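PDB 6OYC: glycosylation Associate Protein 1 from Streptococcus agalactiae serotype V, which probably takes part, as a member of the Gap123 complex of the accessory Sec system, in the glycosylation and secretion of streptococcal glycoproteins, with a GT-B-like fold. Local coordinates for residues R316-Y321 with Y423-I428; T352-E357 with S407-L412; G446-N451 with T485-S490. One frame throughout, in Å; residues are numbered along the deposited sequence.

Interaction 1: residues R316-Y321 with Y423-I428; sequences RDLEIY and YVRLII
V424 lies across the outer part of the E319 side chain at about a right angle, CG2 meeting E319 OE2 at 3.7 Å, while its other methyl, CG1, packs on Y321 CB at 3.8 Å. E319 CG stands anti to the backbone N (chi1 -167°) and the chain beyond it is extended; its carboxylate, laid against the valine methyl, is held by a salt bridge to R420 and a hydrogen bond to T352. On the face of the sheet with I320, L426 and I428, the first two side chains run alongside each other in the same direction, and I320 CG2 touches I428 CD1 at 3.7 Å. L318 CD2 reaches the bent chain of R425, at 3.8 Å from CG, while the arginine's NH1 is bound by N313 and S312.

The backbones run parallel. E319 O accepts two donors, R425 N at 2.9 Å and, on a longer bond, L426 N at 3.3 Å, so one carbonyl serves two successive amides. Beyond it the pairing is regular: Y321 N binds L426 O at 2.8 Å, and Y321 O in turn takes I428 N. Upstream, a water bridges D317 O, E319 N and Y423 O in place of direct bonds. Y321 OH leaves the pair to bind Y356 OH. Strand 318-323 opens the six-stranded sheet and 426-428 is the fourth strand in chain order, so their adjacency, in strand order 3-2-1-4-5-6, is the central switch-point of a Rossmann-like sheet, in keeping with the GT-B clan.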
loop_
_atom_site.group_PDB
_atom_site.type_symbol
_atom_site.label_atom_id
_atom_site.label_comp_id
_atom_site.label_asym_id
_atom_site.label_seq_id
_atom_site.Cartn_x
_atom_site.Cartn_y
_atom_site.Cartn_z
ATOM N N ARG A 316 -11.335 23.582 17.726
ATOM C CA ARG A 316 -10.686 24.131 18.911
ATOM C C ARG A 316 -9.677 23.146 19.495
ATOM O O ARG A 316 -8.633 23.565 20.005
ATOM C CB ARG A 316 -11.731 24.531 19.961
ATOM C CG ARG A 316 -11.129 24.983 21.298
ATOM C CD ARG A 316 -12.169 25.475 22.300
ATOM N NE ARG A 316 -13.498 24.920 22.052
ATOM C CZ ARG A 316 -14.456 24.832 22.970
ATOM N NH1 ARG A 316 -14.231 25.252 24.211
ATOM N NH2 ARG A 316 -15.641 24.321 22.650
ATOM N N ASP A 317 -9.963 21.849 19.412
ATOM C CA ASP A 317 -9.025 20.830 19.868
ATOM C C ASP A 317 -7.696 20.968 19.135
ATOM O O ASP A 317 -7.644 21.364 17.969
ATOM C CB ASP A 317 -9.610 19.437 19.634
ATOM C CG ASP A 317 -10.757 19.124 20.580
ATOM O OD1 ASP A 317 -10.876 19.823 21.606
ATOM O OD2 ASP A 317 -11.540 18.187 20.308
ATOM N N LEU A 318 -6.607 20.678 19.840
ATOM C CA LEU A 318 -5.264 20.649 19.248
ATOM C C LEU A 318 -4.801 19.194 19.341
ATOM O O LEU A 318 -4.168 18.791 20.325
ATOM C CB LEU A 318 -4.301 21.597 19.951
ATOM C CG LEU A 318 -4.586 23.097 19.846
ATOM C CD1 LEU A 318 -3.805 23.851 20.900
ATOM C CD2 LEU A 318 -4.239 23.621 18.468
ATOM N N GLU A 319 -5.143 18.401 18.328
ATOM C CA GLU A 319 -5.016 16.956 18.424
ATOM C C GLU A 319 -3.631 16.509 17.970
ATOM O O GLU A 319 -3.203 16.810 16.840
ATOM C CB GLU A 319 -6.100 16.258 17.608
ATOM C CG GLU A 319 -6.218 14.772 17.926
ATOM C CD GLU A 319 -7.025 14.004 16.888
ATOM O OE1 GLU A 319 -6.925 12.752 16.869
ATOM O OE2 GLU A 319 -7.763 14.648 16.100
ATOM N N ILE A 320 -2.939 15.799 18.858
ATOM C CA ILE A 320 -1.625 15.229 18.589
ATOM C C ILE A 320 -1.802 13.769 18.190
ATOM O O ILE A 320 -2.450 12.990 18.906
ATOM C CB ILE A 320 -0.698 15.347 19.815
ATOM C CG1 ILE A 320 -0.531 16.807 20.236
ATOM C CG2 ILE A 320 0.665 14.695 19.533
ATOM C CD1 ILE A 320 0.496 17.007 21.316
ATOM N N TYR A 321 -1.197 13.399 17.066
ATOM C CA TYR A 321 -1.216 12.042 16.523
ATOM C C TYR A 321 0.132 11.396 16.844
ATOM O O TYR A 321 1.139 11.718 16.209
ATOM C CB TYR A 321 -1.470 12.129 15.014
ATOM C CG TYR A 321 -1.631 10.850 14.204
ATOM C CD1 TYR A 321 -0.517 10.160 13.710
ATOM C CD2 TYR A 321 -2.895 10.386 13.845
ATOM C CE1 TYR A 321 -0.677 9.008 12.934
ATOM C CE2 TYR A 321 -3.055 9.243 13.066
ATOM C CZ TYR A 321 -1.944 8.556 12.622
ATOM O OH TYR A 321 -2.088 7.423 11.856
ATOM N N TYR A 423 -8.194 16.461 10.923
ATOM C CA TYR A 423 -8.201 17.620 11.804
ATOM C C TYR A 423 -7.010 17.634 12.758
ATOM O O TYR A 423 -7.027 18.379 13.735
ATOM C CB TYR A 423 -9.524 17.682 12.579
ATOM C CG TYR A 423 -10.744 17.862 11.682
ATOM C CD1 TYR A 423 -11.031 19.100 11.101
ATOM C CD2 TYR A 423 -11.599 16.792 11.404
ATOM C CE1 TYR A 423 -12.135 19.269 10.268
ATOM C CE2 TYR A 423 -12.702 16.950 10.572
ATOM C CZ TYR A 423 -12.966 18.190 10.006
ATOM O OH TYR A 423 -14.060 18.345 9.180
ATOM N N VAL A 424 -5.962 16.856 12.481
ATOM C CA VAL A 424 -4.860 16.733 13.424
ATOM C C VAL A 424 -3.960 17.956 13.323
ATOM O O VAL A 424 -3.734 18.513 12.248
ATOM C CB VAL A 424 -4.087 15.417 13.195
ATOM C CG1 VAL A 424 -2.661 15.488 13.755
ATOM C CG2 VAL A 424 -4.821 14.270 13.874
ATOM N N ARG A 425 -3.468 18.398 14.471
ATOM C CA ARG A 425 -2.587 19.554 14.524
ATOM C C ARG A 425 -1.118 19.159 14.427
ATOM O O ARG A 425 -0.324 19.855 13.777
ATOM C CB ARG A 425 -2.847 20.320 15.827
ATOM C CG ARG A 425 -2.351 21.748 15.820
ATOM C CD ARG A 425 -3.083 22.590 14.796
ATOM N NE ARG A 425 -2.745 23.997 14.945
ATOM C CZ ARG A 425 -3.076 24.946 14.075
ATOM N NH1 ARG A 425 -3.761 24.643 12.976
ATOM N NH2 ARG A 425 -2.709 26.203 14.301
ATOM N N LEU A 426 -0.739 18.048 15.056
ATOM C CA LEU A 426 0.668 17.723 15.227
ATOM C C LEU A 426 0.873 16.217 15.131
ATOM O O LEU A 426 0.125 15.446 15.743
ATOM C CB LEU A 426 1.180 18.247 16.576
ATOM C CG LEU A 426 2.671 18.100 16.891
ATOM C CD1 LEU A 426 3.526 18.857 15.880
ATOM C CD2 LEU A 426 2.964 18.582 18.325
ATOM N N ILE A 427 1.895 15.812 14.367
ATOM C CA ILE A 427 2.307 14.418 14.239
ATOM C C ILE A 427 3.561 14.206 15.080
ATOM O O ILE A 427 4.533 14.965 14.962
ATOM C CB ILE A 427 2.566 14.056 12.762
ATOM C CG1 ILE A 427 1.249 13.809 12.018
ATOM C CG2 ILE A 427 3.471 12.830 12.634
ATOM C CD1 ILE A 427 1.419 13.805 10.482
ATOM N N ILE A 428 3.552 13.191 15.937
ATOM C CA ILE A 428 4.742 12.830 16.705
ATOM C C ILE A 428 5.108 11.376 16.418
ATOM O O ILE A 428 4.332 10.451 16.707
ATOM C CB ILE A 428 4.565 13.052 18.215
ATOM C CG1 ILE A 428 4.390 14.542 18.521
ATOM C CG2 ILE A 428 5.815 12.572 18.940
ATOM C CD1 ILE A 428 4.346 14.852 20.011
HETATM O O HOH W 1 -6.673 19.171 16.119
#

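Interaction 2: residues T352-E357 with S407-L412; sequences TFVSYE and SFTHPL
Strands 352-354 and 407-409 run parallel, 4.5 Å apart at closest approach and turned by 29°, joined by alternating bonds from F353 N to S407 O, T409 N to F353 O and S355 N to T409 O. Past the last of these, H410 carries the pairing on with its side chain: ND1 donates to S355 O at 2.6 Å, with the oxygen only 4° out of the imidazole plane and an N-H...O angle of 165°. H410 CG stands anti to the backbone N, which carries the ring over to S355 O; CE1 of the ring also approaches E357 O at 3.3 Å.

On one face of the sheet T352 CG2 and T409 CG2 meet at 3.5 Å, their side chains set obliquely, while V354 and T409 lie side by side. V354 CG1 packs on P411 CD at 3.8 Å and also lies over one face of the Y356 ring, toward its rim; the proline's CG touches Y356 CE1. On the opposite face the F408 ring spans F353 and S355 of the neighbouring segment, CD2 near F353 CB and CZ 3.6 Å from S355 CB. Helix 360-375 lies over this side, Y367 meeting F408 edge-to-face. Y356 OH binds T438 and Y321. Parallel neighbours 349-354 and 406-409, the latter outermost in this chain, form the 3-2 margin of a 3-2-1-4-5-6 sheet, consistent with a Rossmann-like domain.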
loop_
_atom_site.group_PDB
_atom_site.type_symbol
_atom_site.label_atom_id
_atom_site.label_comp_id
_atom_site.label_asym_id
_atom_site.label_seq_id
_atom_site.Cartn_x
_atom_site.Cartn_y
_atom_site.Cartn_z
ATOM N N THR A 352 -3.862 11.336 20.562
ATOM C CA THR A 352 -4.256 10.036 20.027
ATOM C C THR A 352 -3.007 9.183 19.852
ATOM O O THR A 352 -2.165 9.474 18.989
ATOM C CB THR A 352 -4.976 10.164 18.690
ATOM O OG1 THR A 352 -6.095 11.039 18.825
ATOM C CG2 THR A 352 -5.434 8.787 18.209
ATOM N N PHE A 353 -2.907 8.121 20.651
ATOM C CA PHE A 353 -1.855 7.128 20.478
ATOM C C PHE A 353 -2.195 6.197 19.321
ATOM O O PHE A 353 -3.311 5.667 19.232
ATOM C CB PHE A 353 -1.649 6.326 21.756
ATOM C CG PHE A 353 -1.187 7.157 22.906
ATOM C CD1 PHE A 353 0.051 7.788 22.862
ATOM C CD2 PHE A 353 -2.008 7.350 24.013
ATOM C CE1 PHE A 353 0.478 8.571 23.916
ATOM C CE2 PHE A 353 -1.595 8.136 25.074
ATOM C CZ PHE A 353 -0.351 8.743 25.036
ATOM N N VAL A 354 -1.226 5.998 18.441
ATOM C CA VAL A 354 -1.432 5.311 17.175
ATOM C C VAL A 354 -0.499 4.110 17.128
ATOM O O VAL A 354 0.721 4.255 17.285
ATOM C CB VAL A 354 -1.182 6.256 15.993
ATOM C CG1 VAL A 354 -1.328 5.518 14.626
ATOM C CG2 VAL A 354 -2.124 7.448 16.105
ATOM N N SER A 355 -1.072 2.925 16.931
ATOM C CA SER A 355 -0.306 1.703 16.732
ATOM C C SER A 355 -0.665 1.128 15.372
ATOM O O SER A 355 -1.844 0.863 15.094
ATOM C CB SER A 355 -0.584 0.683 17.837
ATOM O OG SER A 355 -0.076 -0.587 17.483
ATOM N N TYR A 356 0.345 0.946 14.531
ATOM C CA TYR A 356 0.176 0.307 13.240
ATOM C C TYR A 356 0.431 -1.200 13.296
ATOM O O TYR A 356 0.320 -1.870 12.266
ATOM C CB TYR A 356 1.101 0.958 12.204
ATOM C CG TYR A 356 0.865 2.441 11.934
ATOM C CD1 TYR A 356 -0.388 2.916 11.540
ATOM C CD2 TYR A 356 1.916 3.364 12.043
ATOM C CE1 TYR A 356 -0.593 4.263 11.289
ATOM C CE2 TYR A 356 1.719 4.721 11.778
ATOM C CZ TYR A 356 0.461 5.160 11.410
ATOM O OH TYR A 356 0.259 6.497 11.146
ATOM N N GLU A 357 0.735 -1.752 14.469
ATOM C CA GLU A 357 1.046 -3.174 14.571
ATOM C C GLU A 357 -0.209 -4.007 14.344
ATOM O O GLU A 357 -1.189 -3.876 15.084
ATOM C CB GLU A 357 1.648 -3.494 15.938
ATOM C CG GLU A 357 1.931 -4.985 16.106
ATOM C CD GLU A 357 2.704 -5.573 14.916
ATOM O OE1 GLU A 357 3.698 -4.971 14.478
ATOM O OE2 GLU A 357 2.319 -6.644 14.403
ATOM N N SER A 407 -6.542 8.895 23.854
ATOM C CA SER A 407 -7.148 7.735 23.222
ATOM C C SER A 407 -6.068 6.894 22.559
ATOM O O SER A 407 -4.915 7.312 22.391
ATOM C CB SER A 407 -8.233 8.128 22.202
ATOM O OG SER A 407 -7.740 9.069 21.263
ATOM N N PHE A 408 -6.470 5.685 22.183
ATOM C CA PHE A 408 -5.604 4.725 21.530
ATOM C C PHE A 408 -6.346 4.197 20.316
ATOM O O PHE A 408 -7.495 3.762 20.435
ATOM C CB PHE A 408 -5.237 3.590 22.493
ATOM C CG PHE A 408 -4.343 2.546 21.901
ATOM C CD1 PHE A 408 -4.875 1.450 21.213
ATOM C CD2 PHE A 408 -2.965 2.641 22.037
ATOM C CE1 PHE A 408 -4.039 0.482 20.667
ATOM C CE2 PHE A 408 -2.132 1.676 21.505
ATOM C CZ PHE A 408 -2.667 0.594 20.818
ATOM N N THR A 409 -5.709 4.246 19.149
ATOM C CA THR A 409 -6.349 3.754 17.940
ATOM C C THR A 409 -5.355 2.952 17.110
ATOM O O THR A 409 -4.136 3.141 17.194
ATOM C CB THR A 409 -6.941 4.889 17.084
ATOM O OG1 THR A 409 -7.682 4.313 16.008
ATOM C CG2 THR A 409 -5.854 5.731 16.463
ATOM N N HIS A 410 -5.910 2.063 16.281
ATOM C CA HIS A 410 -5.143 1.210 15.378
ATOM C C HIS A 410 -5.739 1.324 13.980
ATOM O O HIS A 410 -6.638 0.561 13.615
ATOM C CB HIS A 410 -5.150 -0.242 15.857
ATOM C CG HIS A 410 -4.649 -1.213 14.828
ATOM N ND1 HIS A 410 -3.420 -1.076 14.214
ATOM C CD2 HIS A 410 -5.219 -2.316 14.290
ATOM C CE1 HIS A 410 -3.254 -2.058 13.348
ATOM N NE2 HIS A 410 -4.330 -2.823 13.378
ATOM N N PRO A 411 -5.266 2.264 13.172
ATOM C CA PRO A 411 -5.795 2.391 11.802
ATOM C C PRO A 411 -5.537 1.122 10.993
ATOM O O PRO A 411 -4.460 0.534 11.077
ATOM C CB PRO A 411 -5.027 3.589 11.229
ATOM C CG PRO A 411 -4.364 4.258 12.438
ATOM C CD PRO A 411 -4.165 3.197 13.457
ATOM N N LEU A 412 -6.545 0.700 10.210
ATOM C CA LEU A 412 -6.518 -0.554 9.461
ATOM C C LEU A 412 -6.057 -0.396 8.016
ATOM O O LEU A 412 -5.762 -1.400 7.367
ATOM C CB LEU A 412 -7.916 -1.205 9.455
ATOM C CG LEU A 412 -8.524 -1.475 10.848
ATOM C CD1 LEU A 412 -10.022 -1.778 10.783
ATOM C CD2 LEU A 412 -7.780 -2.589 11.560
#

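Interaction 3: residues G446-N451 with T485-S490; sequences GIPQIN and TNWNRS
W487 is the first residue of the helical segment 485-490 to touch segment 446-451. Its CG is anti to the backbone N (chi1 -163°), and the pyrrole part of the indole comes up to the P448 ring: NE1 lies 3.4 Å from P448 CD, and CD1 is 3.7 Å from both CG and CD of the proline. The two side chains cross at about a right angle. NE1 also donates to R425 O, and the indole makes a cation-pi contact with R425, so the ring that packs on P448 is held by R425 as well. Two residues on, R489 NH2 reaches back along the same helix to N486 OD1 at 3.2 Å and also binds R461 O.

S490, a turn of helix after W487, closes the contact. Its OG, anti to the backbone N, donates to G446 O at 2.9 Å, the hydroxyl tilted 31° from the carbonyl plane, and also lies 3.7 Å from P448 CB. G446 leaves helix 436-445 with positive phi (76°), and its carbonyl meets the serine just beyond that helix end. Helix 484-502 thus sits against the entry to strand 449-451: I447 and P448 also pack on strand 426-428, and P448 on Y480 of helix 473-481.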
loop_
_atom_site.group_PDB
_atom_site.type_symbol
_atom_site.label_atom_id
_atom_site.label_comp_id
_atom_site.label_asym_id
_atom_site.label_seq_id
_atom_site.Cartn_x
_atom_site.Cartn_y
_atom_site.Cartn_z
ATOM N N GLY A 446 0.617 19.088 5.271
ATOM C CA GLY A 446 1.143 20.230 5.968
ATOM C C GLY A 446 1.237 20.072 7.461
ATOM O O GLY A 446 1.797 20.952 8.115
ATOM N N ILE A 447 0.689 18.999 8.025
ATOM C CA ILE A 447 0.792 18.784 9.470
ATOM C C ILE A 447 2.264 18.670 9.851
ATOM O O ILE A 447 3.011 17.888 9.220
ATOM C CB ILE A 447 0.015 17.529 9.887
ATOM C CG1 ILE A 447 -1.457 17.641 9.471
ATOM C CG2 ILE A 447 0.145 17.278 11.397
ATOM C CD1 ILE A 447 -2.315 16.448 9.907
ATOM N N PRO A 448 2.742 19.439 10.832
ATOM C CA PRO A 448 4.164 19.379 11.194
ATOM C C PRO A 448 4.486 18.114 11.985
ATOM O O PRO A 448 3.651 17.585 12.729
ATOM C CB PRO A 448 4.359 20.643 12.048
ATOM C CG PRO A 448 2.998 20.835 12.725
ATOM C CD PRO A 448 1.978 20.389 11.670
ATOM N N GLN A 449 5.722 17.634 11.827
ATOM C CA GLN A 449 6.143 16.364 12.412
ATOM C C GLN A 449 7.282 16.541 13.405
ATOM O O GLN A 449 8.261 17.225 13.118
ATOM C CB GLN A 449 6.615 15.388 11.331
ATOM C CG GLN A 449 5.604 15.102 10.283
ATOM C CD GLN A 449 6.246 14.441 9.089
ATOM O OE1 GLN A 449 6.704 13.299 9.164
ATOM N NE2 GLN A 449 6.308 15.167 7.986
ATOM N N ILE A 450 7.195 15.864 14.541
ATOM C CA ILE A 450 8.287 15.846 15.511
ATOM C C ILE A 450 8.978 14.488 15.439
ATOM O O ILE A 450 8.354 13.452 15.699
ATOM C CB ILE A 450 7.803 16.136 16.942
ATOM C CG1 ILE A 450 7.199 17.539 17.045
ATOM C CG2 ILE A 450 8.972 15.972 17.922
ATOM C CD1 ILE A 450 6.629 17.850 18.422
ATOM N N ASN A 451 10.269 14.501 15.114
ATOM C CA ASN A 451 11.108 13.314 15.031
ATOM C C ASN A 451 12.309 13.479 15.964
ATOM O O ASN A 451 12.622 14.581 16.414
ATOM C CB ASN A 451 11.579 13.066 13.583
ATOM C CG ASN A 451 10.430 13.092 12.563
ATOM O OD1 ASN A 451 10.479 13.827 11.584
ATOM N ND2 ASN A 451 9.389 12.297 12.808
ATOM N N THR A 485 2.151 31.088 14.484
ATOM C CA THR A 485 2.982 31.474 13.352
ATOM C C THR A 485 3.834 30.307 12.851
ATOM O O THR A 485 4.092 30.191 11.646
ATOM C CB THR A 485 3.846 32.686 13.742
ATOM O OG1 THR A 485 4.258 33.388 12.566
ATOM C CG2 THR A 485 5.075 32.277 14.528
ATOM N N ASN A 486 4.258 29.423 13.755
ATOM C CA ASN A 486 5.093 28.300 13.352
ATOM C C ASN A 486 4.283 27.274 12.578
ATOM O O ASN A 486 4.757 26.719 11.576
ATOM C CB ASN A 486 5.735 27.667 14.584
ATOM C CG ASN A 486 6.598 28.646 15.352
ATOM O OD1 ASN A 486 7.335 29.441 14.757
ATOM N ND2 ASN A 486 6.519 28.592 16.680
ATOM N N TRP A 487 3.051 27.026 13.020
ATOM C CA TRP A 487 2.197 26.069 12.334
ATOM C C TRP A 487 1.871 26.529 10.921
ATOM O O TRP A 487 1.921 25.734 9.974
ATOM C CB TRP A 487 0.925 25.852 13.140
ATOM C CG TRP A 487 0.196 24.627 12.744
ATOM C CD1 TRP A 487 0.372 23.364 13.244
ATOM C CD2 TRP A 487 -0.825 24.529 11.749
ATOM N NE1 TRP A 487 -0.485 22.488 12.619
ATOM C CE2 TRP A 487 -1.231 23.179 11.698
ATOM C CE3 TRP A 487 -1.442 25.456 10.901
ATOM C CZ2 TRP A 487 -2.220 22.736 10.835
ATOM C CZ3 TRP A 487 -2.429 25.014 10.051
ATOM C CH2 TRP A 487 -2.810 23.670 10.022
ATOM N N ASN A 488 1.548 27.810 10.746
ATOM C CA ASN A 488 1.231 28.269 9.400
ATOM C C ASN A 488 2.458 28.271 8.508
ATOM O O ASN A 488 2.329 28.099 7.292
ATOM C CB ASN A 488 0.600 29.656 9.431
ATOM C CG ASN A 488 -0.706 29.673 10.179
ATOM O OD1 ASN A 488 -1.564 28.809 9.974
ATOM N ND2 ASN A 488 -0.868 30.655 11.059
ATOM N N ARG A 489 3.648 28.467 9.077
ATOM C CA ARG A 489 4.847 28.330 8.260
ATOM C C ARG A 489 4.929 26.934 7.659
ATOM O O ARG A 489 5.394 26.768 6.525
ATOM C CB ARG A 489 6.098 28.640 9.093
ATOM C CG ARG A 489 7.408 28.382 8.347
ATOM C CD ARG A 489 8.551 29.264 8.842
ATOM N NE ARG A 489 9.099 28.754 10.090
ATOM C CZ ARG A 489 8.786 29.227 11.295
ATOM N NH1 ARG A 489 7.943 30.244 11.415
ATOM N NH2 ARG A 489 9.329 28.691 12.380
ATOM N N SER A 490 4.448 25.930 8.401
ATOM C CA SER A 490 4.530 24.546 7.959
ATOM C C SER A 490 3.509 24.257 6.863
ATOM O O SER A 490 3.836 23.635 5.842
ATOM C CB SER A 490 4.329 23.609 9.151
ATOM O OG SER A 490 4.257 22.258 8.720
#

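Overall arrangement
All three contacts reach one parallel six-stranded sheet, ordered 406-409, 349-354, 318-323, 426-428, 449-451, 464-466. Interaction 1 joins its two middle strands; interaction 2 lies to one side, with centres about 14 Å apart, and interaction 3 to the other, about 11 Å away. Interactions 2 and 3 do not touch, their nearest atoms being about 10 Å apart. Along the chain, interaction 2 falls between the segments of interaction 1, and interaction 3 follows. Strand pairing links 1 to both others; bonds Y321-Y356 and E319-T352 strengthen the tie with 2, W487-R425 that with 3. Together they cover five neighbouring strands of a Rossmann-like sheet, consistent with the GT-B clan.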